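Local coordinates for protein dehydrogenase (Chromobacterium violaceum, PDB 3Q2I) that probably oxidises UDP-N-acetylglucosaminuronic acid with NAD as cofactor, a step toward the bacterial sugar 2,3-diacetamido-2,3-dideoxy-D-mannuronic acid, at residues A[90-95]-A[116-121]; A[99-104]-A[125-130]. All coordinates share one frame; numbering follows the deposited sequence.

Interaction 1 (A[90-95]-A[116-121]). With NAI (1,4-dihydronicotinamide adenine dinucleotide), chain B.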
ATOM      1  N   THR A  90     -25.042 -22.592  -9.450  1.00 16.80           N
ATOM      2  CA  THR A  90     -25.497 -22.879 -10.812  1.00 19.57           C
ATOM      3  C   THR A  90     -26.827 -23.639 -10.740  1.00 20.09           C
ATOM      4  O   THR A  90     -27.706 -23.347 -11.555  1.00 20.98           O
ATOM      5  CB  THR A  90     -24.519 -23.613 -11.738  1.00 22.22           C
ATOM      6  OG1 THR A  90     -23.988 -24.774 -11.112  1.00 26.55           O
ATOM      7  CG2 THR A  90     -23.354 -22.714 -12.148  1.00 25.10           C
ATOM      8  N   GLN A  91     -26.924 -24.600  -9.820  1.00 19.30           N
ATOM      9  CA  GLN A  91     -28.202 -25.349  -9.713  1.00 19.75           C
ATOM     10  C   GLN A  91     -29.357 -24.450  -9.276  1.00 22.01           C
ATOM     11  O   GLN A  91     -30.466 -24.519  -9.844  1.00 22.81           O
ATOM     12  CB  GLN A  91     -28.043 -26.604  -8.847  1.00 20.12           C
ATOM     13  CG  GLN A  91     -26.940 -27.504  -9.351  1.00 23.82           C
ATOM     14  CD  GLN A  91     -26.812 -28.823  -8.616  1.00 21.89           C
ATOM     15  OE1 GLN A  91     -26.461 -29.821  -9.244  1.00 35.52           O
ATOM     16  NE2 GLN A  91     -27.117 -28.858  -7.342  1.00 19.72           N
ATOM     17  N   SER A  92     -29.151 -23.614  -8.260  1.00 19.67           N
ATOM     18  CA  SER A  92     -30.205 -22.698  -7.809  1.00 18.60           C
ATOM     19  C   SER A  92     -30.684 -21.816  -8.955  1.00 18.58           C
ATOM     20  O   SER A  92     -31.897 -21.628  -9.177  1.00 20.58           O
ATOM     21  CB  SER A  92     -29.678 -21.815  -6.655  1.00 19.93           C
ATOM     22  OG  SER A  92     -30.700 -20.996  -6.143  1.00 19.21           O
ATOM     23  N   ILE A  93     -29.745 -21.197  -9.665  1.00 17.27           N
ATOM     24  CA  ILE A  93     -30.099 -20.308 -10.776  1.00 19.82           C
ATOM     25  C   ILE A  93     -30.920 -21.060 -11.851  1.00 21.06           C
ATOM     26  O   ILE A  93     -31.941 -20.536 -12.335  1.00 20.93           O
ATOM     27  CB  ILE A  93     -28.797 -19.698 -11.381  1.00 20.80           C
ATOM     28  CG1 ILE A  93     -28.121 -18.726 -10.401  1.00 21.09           C
ATOM     29  CG2 ILE A  93     -29.081 -18.985 -12.703  1.00 22.05           C
ATOM     30  CD1 ILE A  93     -26.627 -18.323 -10.831  1.00 18.37           C
ATOM     31  N   GLU A  94     -30.527 -22.289 -12.162  1.00 21.11           N
ATOM     32  CA  GLU A  94     -31.293 -23.109 -13.128  1.00 22.13           C
ATOM     33  C   GLU A  94     -32.719 -23.376 -12.615  1.00 25.27           C
ATOM     34  O   GLU A  94     -33.691 -23.164 -13.387  1.00 23.61           O
ATOM     35  CB  GLU A  94     -30.576 -24.434 -13.386  1.00 23.08           C
ATOM     36  CG  GLU A  94     -31.130 -25.119 -14.654  1.00 24.24           C
ATOM     37  CD  GLU A  94     -30.492 -26.473 -14.932  1.00 31.27           C
ATOM     38  OE1 GLU A  94     -31.089 -27.198 -15.759  1.00 33.20           O
ATOM     39  OE2 GLU A  94     -29.466 -26.874 -14.314  1.00 31.64           O
ATOM     40  N   CYS A  95     -32.848 -23.781 -11.346  1.00 21.69           N
ATOM     41  CA  CYS A  95     -34.168 -23.927 -10.690  1.00 20.11           C
ATOM     42  C   CYS A  95     -34.997 -22.652 -10.779  1.00 26.47           C
ATOM     43  O   CYS A  95     -36.166 -22.676 -11.192  1.00 24.72           O
ATOM     44  CB  CYS A  95     -34.053 -24.370  -9.231  1.00 21.43           C
ATOM     45  SG  CYS A  95     -33.349 -26.009  -9.031  1.00 23.97           S
ATOM     46  N   LEU A 116     -24.331 -13.803  -4.917  1.00 14.06           N
ATOM     47  CA  LEU A 116     -25.086 -12.676  -5.450  1.00 14.70           C
ATOM     48  C   LEU A 116     -25.977 -13.093  -6.615  1.00 16.37           C
ATOM     49  O   LEU A 116     -27.132 -12.672  -6.660  1.00 17.50           O
ATOM     50  CB  LEU A 116     -24.207 -11.473  -5.874  1.00 16.33           C
ATOM     51  CG  LEU A 116     -23.422 -10.832  -4.725  1.00 15.16           C
ATOM     52  CD1 LEU A 116     -22.505  -9.785  -5.323  1.00 16.97           C
ATOM     53  CD2 LEU A 116     -24.318 -10.213  -3.714  1.00 18.13           C
ATOM     54  N   GLU A 117     -25.437 -13.886  -7.533  1.00 17.52           N
ATOM     55  CA  GLU A 117     -26.143 -14.249  -8.760  1.00 16.93           C
ATOM     56  C   GLU A 117     -27.322 -15.163  -8.403  1.00 18.79           C
ATOM     57  O   GLU A 117     -28.381 -15.062  -9.040  1.00 19.99           O
ATOM     58  CB  GLU A 117     -25.210 -14.908  -9.769  1.00 20.04           C
ATOM     59  CG  GLU A 117     -24.294 -13.891 -10.455  1.00 31.15           C
ATOM     60  CD  GLU A 117     -25.028 -12.706 -11.120  1.00 41.40           C
ATOM     61  OE1 GLU A 117     -26.183 -12.836 -11.589  1.00 44.69           O
ATOM     62  OE2 GLU A 117     -24.459 -11.592 -11.162  1.00 48.18           O
ATOM     63  N   MET A 118     -27.189 -16.027  -7.398  1.00 17.09           N
ATOM     64  CA  MET A 118     -28.338 -16.884  -7.086  1.00 17.36           C
ATOM     65  C   MET A 118     -29.494 -16.073  -6.476  1.00 20.30           C
ATOM     66  O   MET A 118     -30.695 -16.315  -6.753  1.00 18.63           O
ATOM     67  CB  MET A 118     -27.896 -18.114  -6.280  1.00 20.22           C
ATOM     68  CG  MET A 118     -27.334 -17.834  -4.936  1.00 21.13           C
ATOM     69  SD  MET A 118     -26.361 -19.252  -4.330  1.00 17.72           S
ATOM     70  CE  MET A 118     -27.706 -20.434  -3.961  1.00 15.99           C
ATOM     71  N   VAL A 119     -29.191 -15.044  -5.678  1.00 17.02           N
ATOM     72  CA  VAL A 119     -30.182 -14.126  -5.134  1.00 17.20           C
ATOM     73  C   VAL A 119     -30.856 -13.307  -6.256  1.00 18.42           C
ATOM     74  O   VAL A 119     -32.091 -13.113  -6.235  1.00 19.43           O
ATOM     75  CB  VAL A 119     -29.586 -13.253  -4.002  1.00 15.88           C
ATOM     76  CG1 VAL A 119     -30.546 -12.139  -3.541  1.00 18.01           C
ATOM     77  CG2 VAL A 119     -29.195 -14.168  -2.806  1.00 14.96           C
ATOM     78  N   LYS A 120     -30.055 -12.789  -7.175  1.00 17.24           N
ATOM     79  CA  LYS A 120     -30.560 -11.979  -8.307  1.00 17.63           C
ATOM     80  C   LYS A 120     -31.533 -12.829  -9.151  1.00 19.16           C
ATOM     81  O   LYS A 120     -32.591 -12.310  -9.544  1.00 20.64           O
ATOM     82  CB  LYS A 120     -29.393 -11.508  -9.194  1.00 21.56           C
ATOM     83  CG  LYS A 120     -29.825 -10.606 -10.380  1.00 23.79           C
ATOM     84  CD  LYS A 120     -28.638  -9.853 -10.981  1.00 33.66           C
ATOM     85  CE  LYS A 120     -28.547  -8.441 -10.393  1.00 42.82           C
ATOM     86  NZ  LYS A 120     -29.372  -7.416 -11.119  1.00 47.45           N
ATOM     87  N   ALA A 121     -31.225 -14.119  -9.335  1.00 17.87           N
ATOM     88  CA  ALA A 121     -32.018 -14.999 -10.231  1.00 18.27           C
ATOM     89  C   ALA A 121     -33.339 -15.298  -9.546  1.00 21.19           C
ATOM     90  O   ALA A 121     -34.389 -15.318 -10.222  1.00 19.77           O
ATOM     91  CB  ALA A 121     -31.273 -16.311 -10.549  1.00 18.93           C
TER
HETATM   92  PA  NAI B 500     -22.195 -35.957  -0.166  1.00 22.96           P
HETATM   93  O1A NAI B 500     -20.932 -36.067  -0.917  1.00 20.45           O
HETATM   94  O2A NAI B 500     -22.564 -37.068   0.913  1.00 24.17           O
HETATM   95  O5B NAI B 500     -23.466 -35.843  -1.098  1.00 22.42           O
HETATM   96  C5B NAI B 500     -23.079 -35.738  -2.439  1.00 28.58           C
HETATM   97  C4B NAI B 500     -24.296 -36.027  -3.306  1.00 26.75           C
HETATM   98  O4B NAI B 500     -24.460 -35.137  -4.424  1.00 20.89           O
HETATM   99  C3B NAI B 500     -23.739 -37.345  -3.848  1.00 27.03           C
HETATM  100  O3B NAI B 500     -24.698 -38.401  -3.698  1.00 26.72           O
HETATM  101  C2B NAI B 500     -23.263 -37.016  -5.273  1.00 23.48           C
HETATM  102  O2B NAI B 500     -23.294 -38.116  -6.175  1.00 25.97           O
HETATM  103  C1B NAI B 500     -24.337 -35.958  -5.616  1.00 20.12           C
HETATM  104  N9A NAI B 500     -24.016 -35.155  -6.774  1.00 23.37           N
HETATM  105  C8A NAI B 500     -22.804 -34.575  -7.061  1.00 25.99           C
HETATM  106  N7A NAI B 500     -22.930 -33.872  -8.152  1.00 20.38           N
HETATM  107  C5A NAI B 500     -24.238 -33.871  -8.577  1.00 23.24           C
HETATM  108  C6A NAI B 500     -24.946 -33.323  -9.666  1.00 22.51           C
HETATM  109  N6A NAI B 500     -24.341 -32.514 -10.604  1.00 25.52           N
HETATM  110  N1A NAI B 500     -26.257 -33.596  -9.782  1.00 27.77           N
HETATM  111  C2A NAI B 500     -26.845 -34.377  -8.900  1.00 19.77           C
HETATM  112  N3A NAI B 500     -26.246 -34.935  -7.850  1.00 22.06           N
HETATM  113  C4A NAI B 500     -24.924 -34.711  -7.690  1.00 20.87           C
HETATM  114  O3  NAI B 500     -22.182 -34.559   0.599  1.00 20.00           O
HETATM  115  PN  NAI B 500     -23.038 -34.100   1.802  1.00 20.97           P
HETATM  116  O1N NAI B 500     -22.275 -34.227   3.090  1.00 22.08           O
HETATM  117  O2N NAI B 500     -24.484 -34.651   1.826  1.00 27.20           O
HETATM  118  O5D NAI B 500     -23.036 -32.473   1.754  1.00 20.79           O
HETATM  119  C5D NAI B 500     -24.028 -32.044   0.850  1.00 18.69           C
HETATM  120  C4D NAI B 500     -24.300 -30.550   0.997  1.00 20.26           C
HETATM  121  O4D NAI B 500     -24.905 -30.413   2.294  1.00 21.32           O
HETATM  122  C3D NAI B 500     -23.027 -29.663   1.098  1.00 18.78           C
HETATM  123  O3D NAI B 500     -23.382 -28.394   0.544  1.00 19.84           O
HETATM  124  C2D NAI B 500     -22.824 -29.489   2.608  1.00 20.58           C
HETATM  125  O2D NAI B 500     -22.223 -28.237   2.933  1.00 20.69           O
HETATM  126  C1D NAI B 500     -24.274 -29.500   3.173  1.00 19.52           C
HETATM  127  N1N NAI B 500     -24.345 -29.936   4.550  1.00 19.05           N
HETATM  128  C2N NAI B 500     -25.012 -29.212   5.423  1.00 21.58           C
HETATM  129  C3N NAI B 500     -25.057 -29.536   6.784  1.00 19.23           C
HETATM  130  C7N NAI B 500     -25.839 -28.729   7.748  1.00 18.50           C
HETATM  131  O7N NAI B 500     -25.622 -28.650   8.943  1.00 22.38           O
HETATM  132  N7N NAI B 500     -26.901 -27.990   7.309  1.00 17.49           N
HETATM  133  C4N NAI B 500     -24.271 -30.626   7.208  1.00 20.78           C
HETATM  134  C5N NAI B 500     -23.676 -31.415   6.239  1.00 21.55           C
HETATM  135  C6N NAI B 500     -23.709 -31.056   4.915  1.00 19.54           C
HETATM  136  O   HOH W   1     -31.252 -18.853  -7.838  1.00 18.70           O

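Interaction 2 (A[99-104]-A[125-130])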
ATOM      1  N   GLY A  99     -38.640 -21.679 -12.952  1.00 26.67           N
ATOM      2  CA  GLY A  99     -39.871 -21.424 -12.210  1.00 25.98           C
ATOM      3  C   GLY A  99     -40.085 -22.075 -10.856  1.00 27.14           C
ATOM      4  O   GLY A  99     -41.221 -22.098 -10.378  1.00 27.08           O
ATOM      5  N   PHE A 100     -39.015 -22.506 -10.173  1.00 25.01           N
ATOM      6  CA  PHE A 100     -39.135 -23.160  -8.861  1.00 22.37           C
ATOM      7  C   PHE A 100     -38.569 -22.326  -7.720  1.00 22.14           C
ATOM      8  O   PHE A 100     -37.525 -21.658  -7.889  1.00 23.79           O
ATOM      9  CB  PHE A 100     -38.412 -24.510  -8.853  1.00 25.08           C
ATOM     10  CG  PHE A 100     -38.942 -25.505  -9.865  1.00 24.75           C
ATOM     11  CD1 PHE A 100     -39.955 -26.393  -9.504  1.00 24.76           C
ATOM     12  CD2 PHE A 100     -38.451 -25.529 -11.161  1.00 22.67           C
ATOM     13  CE1 PHE A 100     -40.446 -27.292 -10.434  1.00 26.53           C
ATOM     14  CE2 PHE A 100     -38.964 -26.423 -12.108  1.00 27.05           C
ATOM     15  CZ  PHE A 100     -39.961 -27.295 -11.733  1.00 25.64           C
ATOM     16  N   HIS A 101     -39.239 -22.334  -6.579  1.00 21.89           N
ATOM     17  CA  HIS A 101     -38.606 -22.034  -5.293  1.00 19.46           C
ATOM     18  C   HIS A 101     -37.488 -23.019  -5.000  1.00 21.18           C
ATOM     19  O   HIS A 101     -37.527 -24.195  -5.414  1.00 20.38           O
ATOM     20  CB  HIS A 101     -39.648 -22.132  -4.166  1.00 22.04           C
ATOM     21  CG  HIS A 101     -40.899 -21.363  -4.436  1.00 24.73           C
ATOM     22  ND1 HIS A 101     -40.945 -19.985  -4.448  1.00 21.90           N
ATOM     23  CD2 HIS A 101     -42.162 -21.784  -4.712  1.00 25.08           C
ATOM     24  CE1 HIS A 101     -42.190 -19.585  -4.649  1.00 28.31           C
ATOM     25  NE2 HIS A 101     -42.940 -20.658  -4.840  1.00 26.41           N
ATOM     26  N   VAL A 102     -36.439 -22.504  -4.354  1.00 21.49           N
ATOM     27  CA  VAL A 102     -35.233 -23.296  -4.111  1.00 19.71           C
ATOM     28  C   VAL A 102     -34.959 -23.303  -2.621  1.00 16.72           C
ATOM     29  O   VAL A 102     -35.089 -22.279  -1.923  1.00 19.06           O
ATOM     30  CB  VAL A 102     -34.038 -22.658  -4.860  1.00 19.87           C
ATOM     31  CG1 VAL A 102     -32.701 -23.315  -4.373  1.00 19.78           C
ATOM     32  CG2 VAL A 102     -34.194 -22.789  -6.351  1.00 20.25           C
ATOM     33  N   MET A 103     -34.555 -24.451  -2.085  1.00 18.20           N
ATOM     34  CA  MET A 103     -34.045 -24.497  -0.725  1.00 17.50           C
ATOM     35  C   MET A 103     -32.620 -25.019  -0.867  1.00 21.57           C
ATOM     36  O   MET A 103     -32.440 -26.148  -1.307  1.00 21.32           O
ATOM     37  CB  MET A 103     -34.790 -25.538   0.142  1.00 20.83           C
ATOM     38  CG  MET A 103     -34.164 -25.693   1.528  1.00 22.22           C
ATOM     39  SD  MET A 103     -34.736 -27.188   2.408  1.00 31.08           S
ATOM     40  CE  MET A 103     -36.401 -27.006   1.822  1.00 22.49           C
ATOM     41  N   THR A 104     -31.607 -24.213  -0.557  1.00 19.75           N
ATOM     42  CA  THR A 104     -30.235 -24.699  -0.748  1.00 17.62           C
ATOM     43  C   THR A 104     -29.654 -25.051   0.611  1.00 17.72           C
ATOM     44  O   THR A 104     -29.882 -24.359   1.610  1.00 18.21           O
ATOM     45  CB  THR A 104     -29.321 -23.641  -1.462  1.00 17.25           C
ATOM     46  OG1 THR A 104     -27.998 -24.218  -1.560  1.00 19.10           O
ATOM     47  CG2 THR A 104     -29.270 -22.360  -0.597  1.00 17.56           C
ATOM     48  N   ALA A 125     -37.073 -14.155 -10.778  1.00 24.55           N
ATOM     49  CA  ALA A 125     -38.127 -15.141 -11.002  1.00 24.13           C
ATOM     50  C   ALA A 125     -39.324 -14.921 -10.078  1.00 24.81           C
ATOM     51  O   ALA A 125     -40.362 -15.549 -10.275  1.00 27.36           O
ATOM     52  CB  ALA A 125     -37.563 -16.578 -10.876  1.00 22.91           C
ATOM     53  N   LYS A 126     -39.184 -14.070  -9.058  1.00 22.48           N
ATOM     54  CA  LYS A 126     -40.193 -13.898  -8.034  1.00 22.93           C
ATOM     55  C   LYS A 126     -40.494 -15.241  -7.389  1.00 25.94           C
ATOM     56  O   LYS A 126     -41.662 -15.596  -7.150  1.00 26.92           O
ATOM     57  CB  LYS A 126     -41.451 -13.249  -8.627  1.00 26.40           C
ATOM     58  CG  LYS A 126     -41.165 -11.972  -9.391  1.00 33.17           C
ATOM     59  CD  LYS A 126     -42.431 -11.318  -9.954  1.00 39.87           C
ATOM     60  CE  LYS A 126     -42.064 -10.043 -10.713  1.00 41.43           C
ATOM     61  NZ  LYS A 126     -41.916 -10.208 -12.206  1.00 47.58           N
ATOM     62  N   LYS A 127     -39.413 -15.939  -7.017  1.00 22.48           N
ATOM     63  CA  LYS A 127     -39.529 -17.200  -6.293  1.00 22.73           C
ATOM     64  C   LYS A 127     -38.625 -17.133  -5.086  1.00 25.00           C
ATOM     65  O   LYS A 127     -37.647 -16.367  -5.082  1.00 23.87           O
ATOM     66  CB  LYS A 127     -39.085 -18.370  -7.175  1.00 22.66           C
ATOM     67  CG  LYS A 127     -39.931 -18.553  -8.438  1.00 28.96           C
ATOM     68  CD  LYS A 127     -41.284 -19.137  -8.046  1.00 32.57           C
ATOM     69  CE  LYS A 127     -42.239 -19.094  -9.220  1.00 36.49           C
ATOM     70  NZ  LYS A 127     -43.355 -20.002  -8.834  1.00 40.78           N
ATOM     71  N   HIS A 128     -38.965 -17.895  -4.063  1.00 20.09           N
ATOM     72  CA  HIS A 128     -38.171 -17.943  -2.830  1.00 21.48           C
ATOM     73  C   HIS A 128     -36.848 -18.654  -3.034  1.00 20.97           C
ATOM     74  O   HIS A 128     -36.745 -19.590  -3.817  1.00 20.05           O
ATOM     75  CB  HIS A 128     -38.931 -18.657  -1.709  1.00 24.57           C
ATOM     76  CG  HIS A 128     -40.146 -17.926  -1.242  1.00 28.01           C
ATOM     77  ND1 HIS A 128     -40.088 -16.834  -0.403  1.00 34.19           N
ATOM     78  CD2 HIS A 128     -41.461 -18.205  -1.414  1.00 32.56           C
ATOM     79  CE1 HIS A 128     -41.317 -16.442  -0.116  1.00 36.61           C
ATOM     80  NE2 HIS A 128     -42.166 -17.264  -0.703  1.00 32.18           N
ATOM     81  N   LEU A 129     -35.857 -18.201  -2.277  1.00 19.53           N
ATOM     82  CA  LEU A 129     -34.609 -18.947  -2.092  1.00 18.20           C
ATOM     83  C   LEU A 129     -34.469 -19.070  -0.571  1.00 17.51           C
ATOM     84  O   LEU A 129     -34.266 -18.087   0.155  1.00 19.71           O
ATOM     85  CB  LEU A 129     -33.456 -18.153  -2.742  1.00 17.94           C
ATOM     86  CG  LEU A 129     -32.060 -18.710  -2.421  1.00 17.34           C
ATOM     87  CD1 LEU A 129     -31.883 -20.132  -2.907  1.00 19.95           C
ATOM     88  CD2 LEU A 129     -31.038 -17.794  -3.098  1.00 17.77           C
ATOM     89  N   PHE A 130     -34.615 -20.288  -0.047  1.00 16.56           N
ATOM     90  CA  PHE A 130     -34.392 -20.592   1.372  1.00 18.05           C
ATOM     91  C   PHE A 130     -32.981 -21.139   1.512  1.00 16.86           C
ATOM     92  O   PHE A 130     -32.544 -21.855   0.624  1.00 17.16           O
ATOM     93  CB  PHE A 130     -35.326 -21.757   1.778  1.00 17.02           C
ATOM     94  CG  PHE A 130     -36.807 -21.463   1.608  1.00 17.23           C
ATOM     95  CD1 PHE A 130     -37.499 -20.902   2.699  1.00 19.58           C
ATOM     96  CD2 PHE A 130     -37.474 -21.799   0.430  1.00 19.22           C
ATOM     97  CE1 PHE A 130     -38.913 -20.663   2.612  1.00 23.48           C
ATOM     98  CE2 PHE A 130     -38.902 -21.568   0.348  1.00 20.36           C
ATOM     99  CZ  PHE A 130     -39.554 -20.976   1.424  1.00 19.16           C
TER
HETATM  100  O   HOH W   2     -43.285 -21.453 -11.778  1.00 52.13           O
HETATM  101  O   HOH W   3     -36.013 -19.662  -6.740  1.00 21.47           O

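Interaction 1 (A[90-95]-A[116-121])
S92 OG and M118 O are bridged by water 1. The water lies 2.8 Å from S92 OG and gives a hydrogen bond to M118 O, also at 2.8 Å. The S92 hydroxyl is anti to the backbone N (chi1 -176°), which turns it toward helix 112-125. The rest of the contact is apolar. The M118 methyl CE comes up to S92 CB at 3.6 Å; the chain bends at chi3 (-72°) to bring it there. I93 leans against the other helix and its side chain runs obliquely to that of E117. I93 CG1 rests on M118 CA at 3.8 Å and meets A121 CB at 4.0 Å, while I93 CD1 reaches on to E117 CB at 3.8 Å. CG2 of I93 also borders the A121 methyl. Helices 88-97 and 112-125 both connect parallel strands of the NAD-binding Rossmann fold, and they pack on the same face of its sheet. Their short segments run nearly parallel, 10° apart, with axes 8.8 Å apart at the closest. S92 and M118 both touch L129 of the sheet beneath. E117 marks the more exposed border of the contact. On the far flank of helix 88-97, Q91 belongs to the cofactor pocket, where Q91 OE1 is 3.7 Å from N6A of the NADH adenine.

Interaction 2 (A[99-104]-A[125-130])
H101 and H128 lie side by side and point the same way. Their ring planes are at 37° to each other, an oblique pair. ND1 of H101 accepts a hydrogen bond from H128 N at 2.9 Å, and the donor lies in the imidazole plane. With CG beside its own backbone N (chi1 -50°), H101 turns this ring edge to segment 125-130. The K127 and H101 side chains cross at about a right angle. K127 CD sits over one face, offset toward the rim, in a CH-pi contact 3.8 Å from the centroid of the H101 ring. A bend at chi2 (-74°) carries the lysine chain across H101, and NZ ends at a weak bond to G99 O.

Further along, the backbones pair as parallel strands. V102 N bonds to H128 O, F130 N to V102 O at 2.8 Å, and T104 N to F130 O. V102 and L129 point the same way from the sheet, with V102 CG1 and L129 CD1 3.6 Å apart. M103 and F130 take the other face and cross obliquely, CG of M103 to CB of F130 at 4.1 Å. The F130 ring turns its edge to V102 O, with F130 CD2 3.4 Å from that oxygen. Water 3 donates to both F100 O and H128 O, bridging the two segments just before the strands. Both segments come off a helix through a Schellman motif, at G99 and K126.

The pair closes the beta-alpha-beta unit of strand 101-104, helix 112-125 and strand 129-131. Strand 78-81 flanks 101-104 on its other edge. Helix 88-97 packs on the V102 and L129 face, and helix 304-315 on the M103 and F130 face.

In the fold
Interaction 1 joins neighbouring helices and interaction 2 neighbouring strands of the same Rossmann domain. Interaction 1 pairs helices 88-97 and 112-125, and interaction 2 pairs the strands that follow each of them. Their segments therefore alternate along the chain. Interaction 2 is the more buried and larger, at 510 Å² against 210 Å². It rests on backbone hydrogen bonds plus one from a backbone amide to a histidine ring, near the start of the strands. Interaction 1 is only partly buried and joins its helices by apolar packing and one bridging water. The two contacts meet at S92, whose OG packs on V102 CG1 and L129 CD1, and at C95, which packs on V102 CG2.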